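Local coordinates for protein xylan esterase 1 (Thermoanaerobacterium sp. 'JW/SL YS485', PDB 3FCY) that probably removes acetyl groups from xylan as a carboxylic ester hydrolase of the alpha/beta-hydrolase fold, and carries a bound calcium ion, at residues A[52-55]-A[56-59]; A[239-243]-A[244-248]; A[337-340]-A[341-344]. All blocks are in the same frame, centred on the assembly; numbering follows the deposited sequence.

Contact 1: residues A[52-55]-A[56-59]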
# COMPACT_ATOMS: atom_id res chain seq x y z
N GLU A 52 11.26 38.12 -24.00
CA GLU A 52 12.61 38.28 -24.51
C GLU A 52 13.35 36.95 -24.47
O GLU A 52 14.05 36.58 -25.41
CB GLU A 52 13.39 39.31 -23.68
CG GLU A 52 12.77 40.70 -23.67
CD GLU A 52 11.88 40.94 -22.46
OE1 GLU A 52 10.84 40.24 -22.33
OE2 GLU A 52 12.21 41.83 -21.65
N TYR A 53 13.17 36.23 -23.37
CA TYR A 53 13.80 34.92 -23.17
C TYR A 53 13.49 33.99 -24.34
O TYR A 53 14.38 33.40 -24.94
CB TYR A 53 13.29 34.29 -21.87
CG TYR A 53 13.75 32.87 -21.62
CD1 TYR A 53 14.98 32.61 -21.00
CD2 TYR A 53 12.94 31.79 -21.95
CE1 TYR A 53 15.37 31.30 -20.70
CE2 TYR A 53 13.32 30.47 -21.66
CZ TYR A 53 14.54 30.24 -21.04
OH TYR A 53 14.90 28.95 -20.72
N TRP A 54 12.20 33.88 -24.66
CA TRP A 54 11.77 33.01 -25.75
C TRP A 54 12.08 33.52 -27.15
O TRP A 54 12.34 32.72 -28.05
CB TRP A 54 10.28 32.69 -25.60
CG TRP A 54 10.07 31.61 -24.59
CD1 TRP A 54 9.54 31.75 -23.34
CD2 TRP A 54 10.49 30.25 -24.72
NE1 TRP A 54 9.60 30.54 -22.68
CE2 TRP A 54 10.18 29.61 -23.50
CE3 TRP A 54 11.09 29.50 -25.74
CZ2 TRP A 54 10.45 28.25 -23.27
CZ3 TRP A 54 11.37 28.15 -25.51
CH2 TRP A 54 11.05 27.54 -24.28
N ASN A 55 12.07 34.83 -27.35
CA ASN A 55 12.41 35.36 -28.67
C ASN A 55 13.87 35.03 -28.94
O ASN A 55 14.26 34.74 -30.07
CB ASN A 55 12.20 36.88 -28.74
CG ASN A 55 10.73 37.25 -28.73
OD1 ASN A 55 9.90 36.54 -29.29
ND2 ASN A 55 10.41 38.39 -28.11
N ARG A 56 14.67 35.07 -27.88
CA ARG A 56 16.09 34.76 -27.95
C ARG A 56 16.27 33.28 -28.29
O ARG A 56 17.07 32.92 -29.16
CB ARG A 56 16.74 35.06 -26.60
CG ARG A 56 18.23 34.79 -26.50
CD ARG A 56 18.64 34.80 -25.04
NE ARG A 56 18.05 35.95 -24.35
CZ ARG A 56 17.69 35.96 -23.08
NH1 ARG A 56 17.84 34.87 -22.33
NH2 ARG A 56 17.15 37.05 -22.55
N ALA A 57 15.51 32.43 -27.61
CA ALA A 57 15.56 30.99 -27.82
C ALA A 57 15.21 30.63 -29.26
O ALA A 57 15.88 29.82 -29.89
CB ALA A 57 14.61 30.28 -26.85
N LEU A 58 14.14 31.24 -29.76
CA LEU A 58 13.70 30.99 -31.13
C LEU A 58 14.79 31.41 -32.12
O LEU A 58 15.00 30.75 -33.14
CB LEU A 58 12.39 31.73 -31.42
CG LEU A 58 11.15 31.10 -30.78
CD1 LEU A 58 9.92 31.94 -31.07
CD2 LEU A 58 10.97 29.69 -31.31
N ASP A 59 15.48 32.51 -31.82
CA ASP A 59 16.56 32.98 -32.68
C ASP A 59 17.65 31.91 -32.75
O ASP A 59 18.13 31.58 -33.83
CB ASP A 59 17.16 34.27 -32.13
CG ASP A 59 16.34 35.49 -32.47
OD1 ASP A 59 16.61 36.58 -31.92
OD2 ASP A 59 15.42 35.37 -33.31
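L58 N donates to W54 O at 2.9 Å with an N-H...O angle of 165°, the straightest of four consecutive i to i+4 bonds that make this a regular alpha-helical stretch of about two turns in helix 50-62 of the alpha/beta-hydrolase fold. R56 N to E52 O, A57 N to Y53 O and D59 N to N55 O continue the series. Outside the helix R56 NH1 forms a salt bridge with D173, and Y53 OH and W54 NE1 bond to the carbonyl oxygens of A172 and Y276, tying the helix to other parts of the same subunit. The R56 chain leaves with CG anti to the backbone N (chi1 180°) and bends at chi3, which lays the guanidinium back along the turn. Y53 CA lies against one face of it, offset toward the rim, while R56 NH1 comes within 3.9 Å of Y53 CD1; ring and guanidinium planes stand 81° apart, so the two groups cross rather than stack. E52 and R56 carry opposite charges but do not pair: OE2 of E52 stays 6.9 Å from NH2 of R56. On the buried side A57 and L58 pack on L182 of helix 176-192, and W54 and L58 on L220 of helix 209-220. Within the helix the methyl of A57 packs against the benzo part of the indole, CB lying 3.8 Å from W54 CE3.

Contact 2: residues A[239-243]-A[244-248]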
# COMPACT_ATOMS: atom_id res chain seq x y z
N ARG A 239 1.45 25.75 -8.22
CA ARG A 239 0.15 25.23 -7.82
C ARG A 239 0.27 23.78 -7.37
O ARG A 239 -0.29 23.39 -6.34
CB ARG A 239 -0.84 25.33 -8.98
CG ARG A 239 -2.20 24.71 -8.70
CD ARG A 239 -2.91 25.38 -7.53
NE ARG A 239 -4.25 24.83 -7.34
CZ ARG A 239 -5.04 25.11 -6.31
NH1 ARG A 239 -4.64 25.95 -5.36
NH2 ARG A 239 -6.24 24.55 -6.23
N VAL A 240 0.99 22.98 -8.15
CA VAL A 240 1.19 21.57 -7.81
C VAL A 240 1.79 21.45 -6.41
O VAL A 240 1.36 20.64 -5.60
CB VAL A 240 2.14 20.88 -8.82
CG1 VAL A 240 2.36 19.42 -8.43
CG2 VAL A 240 1.58 20.98 -10.23
N TRP A 241 2.80 22.27 -6.15
CA TRP A 241 3.48 22.26 -4.86
C TRP A 241 2.54 22.69 -3.74
O TRP A 241 2.55 22.10 -2.66
CB TRP A 241 4.72 23.16 -4.91
CG TRP A 241 5.44 23.25 -3.59
CD1 TRP A 241 6.31 22.33 -3.07
CD2 TRP A 241 5.28 24.27 -2.60
NE1 TRP A 241 6.70 22.72 -1.80
CE2 TRP A 241 6.08 23.90 -1.49
CE3 TRP A 241 4.53 25.45 -2.54
CZ2 TRP A 241 6.15 24.68 -0.34
CZ3 TRP A 241 4.61 26.23 -1.38
CH2 TRP A 241 5.41 25.84 -0.30
N ASP A 242 1.72 23.71 -4.01
CA ASP A 242 0.76 24.21 -3.01
C ASP A 242 -0.24 23.14 -2.57
O ASP A 242 -0.65 23.10 -1.41
CB ASP A 242 -0.03 25.41 -3.55
CG ASP A 242 0.82 26.65 -3.75
OD1 ASP A 242 1.89 26.77 -3.11
OD2 ASP A 242 0.41 27.53 -4.54
N LEU A 243 -0.63 22.27 -3.50
CA LEU A 243 -1.58 21.21 -3.21
C LEU A 243 -0.92 19.99 -2.58
O LEU A 243 -1.56 18.94 -2.43
CB LEU A 243 -2.30 20.78 -4.50
CG LEU A 243 -3.12 21.84 -5.23
CD1 LEU A 243 -3.56 21.31 -6.59
CD2 LEU A 243 -4.33 22.23 -4.39
N ASP A 244 0.35 20.12 -2.20
CA ASP A 244 1.09 19.00 -1.61
C ASP A 244 1.05 17.83 -2.60
O ASP A 244 0.96 16.67 -2.20
CB ASP A 244 0.50 18.56 -0.27
CG ASP A 244 0.68 19.59 0.83
OD1 ASP A 244 1.65 20.38 0.78
OD2 ASP A 244 -0.15 19.61 1.77
N LEU A 245 1.12 18.15 -3.88
CA LEU A 245 1.07 17.14 -4.93
C LEU A 245 2.36 17.11 -5.75
O LEU A 245 2.41 16.49 -6.82
CB LEU A 245 -0.13 17.41 -5.84
CG LEU A 245 -1.33 16.45 -5.75
CD1 LEU A 245 -1.40 15.81 -4.39
CD2 LEU A 245 -2.61 17.21 -6.07
N ALA A 246 3.39 17.80 -5.27
CA ALA A 246 4.68 17.81 -5.94
C ALA A 246 5.30 16.44 -5.70
O ALA A 246 6.33 16.31 -5.03
CB ALA A 246 5.58 18.91 -5.38
N LYS A 247 4.63 15.42 -6.22
CA LYS A 247 5.07 14.04 -6.09
C LYS A 247 4.74 13.33 -7.40
O LYS A 247 4.25 13.96 -8.35
CB LYS A 247 4.37 13.35 -4.91
CG LYS A 247 2.84 13.34 -4.99
CD LYS A 247 2.24 12.74 -3.72
CE LYS A 247 0.72 12.80 -3.71
NZ LYS A 247 0.07 11.96 -4.76
N ASN A 248 4.99 12.03 -7.45
CA ASN A 248 4.72 11.27 -8.67
C ASN A 248 5.54 11.92 -9.79
O ASN A 248 6.76 12.03 -9.68
CB ASN A 248 3.23 11.30 -9.00
CG ASN A 248 2.37 10.68 -7.91
OD1 ASN A 248 2.59 9.53 -7.51
ND2 ASN A 248 1.39 11.43 -7.41
O HOH W 1 3.18 22.54 -0.06
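V240 and W241 hold the next turn of chain through a Schellman motif, a local C-terminal cap where helix 237-242 gives way to the loop leading to helix 251-260. L245 N reaches back to V240 O at 3.0 Å, the i to i+5 bond of the motif, and approaches nearly along the C=O axis. The companion bond, D244 N to W241 O, is also 3.0 Å long but comes from above the carbonyl plane, 61° out of it. Both depend on D244, whose positive phi of 56° makes it the C-prime residue and turns the chain back across the helix end. A water bridges the closure: it donates to W241 O and to D244 OD1, and its oxygen sits over the centre of one face of the W241 ring. W241 O thus receives both the backbone N-H of D244 and the water. Apolar contacts add to these bonds. V240 CG1, anti to the backbone N (chi1 178°), lies 4.1 Å from L245 CB, and L245 CD2 rests 3.9 Å from L243 CB. A246, the centre of an inverse gamma turn, brings its methyl to the edge of the indole, 4.2 Å from W241 CD1. L245 places its side chain about 8 Å from that of D298, the predicted charge-relay aspartate, near the predicted triad without touching it. W241 NE1 bonds to D324 of the second subunit, and P323 of that subunit also packs on W241. Within the subunit, V240 and L243 lean on helix 303-310, and A246 O accepts from T254 OG1 of helix 251-260, so the cap sits between these two helices and the subunit interface.

Contact 3: residues A[337-340]-A[341-344]. With CA (calcium ion), chain D.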
# COMPACT_ATOMS: atom_id res chain seq x y z
N ALA A 337 -10.86 13.59 -30.54
CA ALA A 337 -9.59 14.13 -30.99
C ALA A 337 -9.40 13.91 -32.49
O ALA A 337 -8.98 14.83 -33.20
CB ALA A 337 -8.43 13.49 -30.21
N MET A 338 -9.69 12.71 -32.98
CA MET A 338 -9.52 12.46 -34.41
C MET A 338 -10.48 13.29 -35.26
O MET A 338 -10.08 13.85 -36.28
CB MET A 338 -9.71 10.98 -34.75
CG MET A 338 -9.66 10.75 -36.27
SD MET A 338 -9.55 9.04 -36.78
CE MET A 338 -7.77 8.78 -36.69
N GLN A 339 -11.74 13.35 -34.86
CA GLN A 339 -12.71 14.14 -35.60
C GLN A 339 -12.24 15.59 -35.61
O GLN A 339 -12.39 16.30 -36.60
CB GLN A 339 -14.10 14.05 -34.95
CG GLN A 339 -14.78 12.69 -35.13
CD GLN A 339 -15.04 12.35 -36.59
OE1 GLN A 339 -15.39 13.21 -37.39
NE2 GLN A 339 -14.88 11.07 -36.94
N PHE A 340 -11.64 16.02 -34.50
CA PHE A 340 -11.11 17.39 -34.37
C PHE A 340 -9.96 17.58 -35.36
O PHE A 340 -9.87 18.62 -36.02
CB PHE A 340 -10.61 17.62 -32.94
CG PHE A 340 -10.11 19.01 -32.67
CD1 PHE A 340 -10.99 20.10 -32.65
CD2 PHE A 340 -8.77 19.24 -32.39
CE1 PHE A 340 -10.54 21.38 -32.33
CE2 PHE A 340 -8.31 20.52 -32.08
CZ PHE A 340 -9.20 21.60 -32.05
N MET A 341 -9.09 16.59 -35.44
CA MET A 341 -7.94 16.67 -36.35
C MET A 341 -8.38 16.59 -37.81
O MET A 341 -7.79 17.25 -38.67
CB MET A 341 -6.93 15.55 -36.05
CG MET A 341 -6.04 15.83 -34.84
SD MET A 341 -5.04 17.33 -35.05
CE MET A 341 -4.23 17.45 -33.45
N LEU A 342 -9.40 15.79 -38.08
CA LEU A 342 -9.91 15.65 -39.44
C LEU A 342 -10.40 17.00 -39.97
O LEU A 342 -10.55 17.18 -41.17
CB LEU A 342 -11.03 14.60 -39.50
CG LEU A 342 -10.51 13.16 -39.42
CD1 LEU A 342 -11.67 12.17 -39.34
CD2 LEU A 342 -9.64 12.87 -40.64
N GLU A 343 -10.62 17.94 -39.06
CA GLU A 343 -11.05 19.29 -39.43
C GLU A 343 -9.93 20.00 -40.21
O GLU A 343 -10.11 21.12 -40.68
CB GLU A 343 -11.38 20.12 -38.18
CG GLU A 343 -12.74 19.85 -37.54
CD GLU A 343 -12.95 20.63 -36.24
OE1 GLU A 343 -12.43 21.76 -36.12
OE2 GLU A 343 -13.64 20.11 -35.35
N LEU A 344 -8.76 19.37 -40.33
CA LEU A 344 -7.67 20.00 -41.06
C LEU A 344 -7.91 19.98 -42.58
O LEU A 344 -7.38 20.82 -43.31
CB LEU A 344 -6.33 19.32 -40.72
CG LEU A 344 -5.83 19.63 -39.31
CD1 LEU A 344 -4.64 18.74 -38.95
CD2 LEU A 344 -5.45 21.11 -39.22
CA CA D . -12.24 21.42 -42.18
O HOH W 2 -13.65 19.07 -42.28
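F340 carries its ring toward strand 226-230 with CG anti to the backbone N (chi1 -177°), and E343, with CG beside its own N (chi1 -78°) and an extended chain beyond, sends its carboxylate back past that ring. They meet in the C-terminal part of helix 333-342, near the C-terminus of the alpha/beta-hydrolase chain. E343 OE2 lies 3.8 Å from F340 CD1, with ring and carboxylate planes 72° apart. K226 of strand 226-230 joins the two: it forms a salt bridge with E343 OE1 and a cation-pi contact with the F340 ring. An alanine at F340 is likely to leave a gap against V228 and deprive K226 of its aromatic partner, with the E343 carboxylate less firmly placed. L342 N to M338 O is short at 2.7 Å, after which the i to i+4 bonding weakens. E343 N goes to F340 O at 3.2 Å, from above the carbonyl plane, while its bond to Q339 O is weak. On another flank M338 CG touches L342 CD1 at 3.9 Å; here M338 packs on L128 and L342 on V77 of the third subunit, and Q339 NE2 donates to Q76 O of that subunit. The calcium is bound by the carbonyl oxygens of E343 and Y345 and by a water, with E343 O 2.6 Å from the ion.

How the contacts relate
All three are local contacts along or at the end of a helix, far apart: nearest atoms lie about 17 Å (1 and 2), 20 Å (1 and 3) and 24 Å (2 and 3) from each other. Contact 1 is regular mid-helix, burying Y53, W54, A57 and L58 while E52, N55, R56 and D59 are exposed; it packs on its own chain. Contact 2 ends its helix with a Schellman motif, burying V240, L245 and A246, and alone approaches the predicted triad. Contact 3 buries F340 and M341, leaves E343 exposed and alone binds calcium, through backbone oxygen rather than carboxylate. Contacts 2 and 3 also meet other subunits, different ones.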